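Local coordinates for protein Exo-1,5-alpha-L-arabinofuranobiosidase (Gibberella zeae, PDB 2YDT) that probably hydrolyses alpha-L-arabinofuranosyl linkages, releasing arabinobiose from the ends of alpha-1,5-linked arabinan chains, at residues Gly98-Gly103 with Ala125-Gly130. Numbering follows the deposited sequence.
Sequences GKYPKG and ASRDKG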
# COMPACT_ATOMS: atom_id res chain seq x y z
N GLY A 98 17.13 10.91 12.65
CA GLY A 98 17.50 12.31 12.80
C GLY A 98 16.60 13.03 13.76
O GLY A 98 16.31 12.52 14.88
N LYS A 99 16.11 14.19 13.37
CA LYS A 99 15.26 15.02 14.23
C LYS A 99 13.78 14.63 14.28
O LYS A 99 12.97 15.36 14.85
CB LYS A 99 15.41 16.48 13.83
CG LYS A 99 14.81 16.84 12.48
CD LYS A 99 15.08 18.27 12.14
CE LYS A 99 14.40 18.67 10.84
NZ LYS A 99 14.98 20.01 10.33
N TYR A 100 13.44 13.48 13.69
CA TYR A 100 12.08 12.92 13.76
C TYR A 100 12.07 11.72 14.70
O TYR A 100 12.64 10.68 14.39
CB TYR A 100 11.63 12.53 12.32
CG TYR A 100 11.68 13.72 11.39
CD1 TYR A 100 10.63 14.62 11.34
CD2 TYR A 100 12.77 13.98 10.61
CE1 TYR A 100 10.68 15.75 10.55
CE2 TYR A 100 12.84 15.09 9.79
CZ TYR A 100 11.76 15.98 9.76
OH TYR A 100 11.78 17.12 8.97
N PRO A 101 11.44 11.86 15.88
CA PRO A 101 11.54 10.79 16.88
C PRO A 101 10.61 9.63 16.65
O PRO A 101 9.69 9.70 15.84
CB PRO A 101 11.13 11.49 18.18
CG PRO A 101 10.27 12.56 17.77
CD PRO A 101 10.84 13.07 16.45
N LYS A 102 10.84 8.57 17.40
CA LYS A 102 9.89 7.47 17.52
C LYS A 102 8.50 8.03 17.75
O LYS A 102 8.31 8.95 18.56
CB LYS A 102 10.29 6.56 18.70
CG LYS A 102 9.43 5.35 18.84
CD LYS A 102 9.91 4.44 19.99
CE LYS A 102 9.13 3.17 19.98
NZ LYS A 102 9.41 2.33 21.18
N GLY A 103 7.52 7.50 17.01
CA GLY A 103 6.15 7.91 17.10
C GLY A 103 5.72 9.00 16.14
O GLY A 103 4.55 9.32 16.07
N ALA A 125 5.39 14.74 7.56
CA ALA A 125 5.46 14.19 8.91
C ALA A 125 4.58 14.94 9.86
O ALA A 125 4.37 16.14 9.70
CB ALA A 125 6.89 14.23 9.44
N SER A 126 4.01 14.21 10.82
CA SER A 126 3.21 14.77 11.91
C SER A 126 3.89 14.44 13.24
O SER A 126 4.15 13.27 13.53
CB SER A 126 1.76 14.25 11.93
OG SER A 126 1.11 14.73 13.12
N ARG A 127 4.14 15.48 14.03
CA ARG A 127 4.77 15.35 15.35
C ARG A 127 3.72 15.34 16.47
O ARG A 127 4.08 15.31 17.66
CB ARG A 127 5.74 16.52 15.58
CG ARG A 127 6.90 16.57 14.60
CD ARG A 127 7.75 17.81 14.82
NE ARG A 127 8.97 17.90 14.01
CZ ARG A 127 10.13 17.33 14.32
NH1 ARG A 127 10.27 16.62 15.42
NH2 ARG A 127 11.18 17.51 13.55
N ASP A 128 2.45 15.34 16.12
CA ASP A 128 1.37 15.41 17.10
C ASP A 128 0.27 14.36 16.80
O ASP A 128 -0.89 14.58 17.09
CB ASP A 128 0.81 16.83 17.22
CG ASP A 128 0.33 17.41 15.91
OD1 ASP A 128 0.11 16.60 14.94
OD2 ASP A 128 0.20 18.66 15.80
N LYS A 129 0.68 13.20 16.31
CA LYS A 129 -0.23 12.05 16.15
C LYS A 129 -1.36 12.34 15.14
O LYS A 129 -2.45 11.80 15.23
CB LYS A 129 -0.78 11.54 17.53
CG LYS A 129 0.34 11.13 18.47
CD LYS A 129 -0.21 10.59 19.78
CE LYS A 129 0.90 9.92 20.58
NZ LYS A 129 0.32 9.34 21.83
N GLY A 130 -1.05 13.15 14.14
CA GLY A 130 -1.94 13.29 12.98
C GLY A 130 -2.72 14.59 12.86
O GLY A 130 -3.55 14.72 11.95
O HOH W 1 3.26 12.10 15.92
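Arg127 reaches across to Lys99 with the end of its guanidinium, and both terminal nitrogens give a hydrogen bond to one backbone oxygen: NH1 lies 3.0 Å and NH2 3.1 Å from Lys99 O. The oxygen sits at the edge of the guanidinium, close to its plane. Seen from the carbonyl, the two donors differ, NH1 lying in the carbonyl plane and NH2 well above it, and neither bond is straight, with N-H...O angles near 145°. The remaining nitrogen, NE, forms a salt bridge with Glu134, whose carboxylate also takes a hydrogen bond from Tyr100 OH; Glu134 thus ties down both the arginine and the ring that packs on it.

The segments belong to one four-stranded antiparallel blade of a sialidase-like beta-propeller: 98-103 lies in the loop that precedes strand 105-111, whereas 125-130 takes the chain from the end of strand 119-126 into the turn toward strand 134-142.

Packing follows the same side chain. The extended chain of Arg127 carries NE toward the 98-103 loop, and the turn about the last torsion (chi4 -84°) then sets the guanidinium plane. Tyr100 CD1 lies over one face of the guanidinium, the planes 24° apart. NH2 comes 3.5 Å from Tyr100 CE1, while Pro101 CD lies 3.7 Å from NH1. Lys99 CG rests on one face of the tyrosine ring, toward the rim, and Tyr100 CD1 meets the methyl of Ala125 at 4.2 Å.

At the far end a water joins the backbones, donating to Gly103 O and Ser126 O and accepting from Lys129 N. Within the turn, Ser126 OG receives the N-H of Gly130 at 2.9 Å and, weakly, that of Asp128.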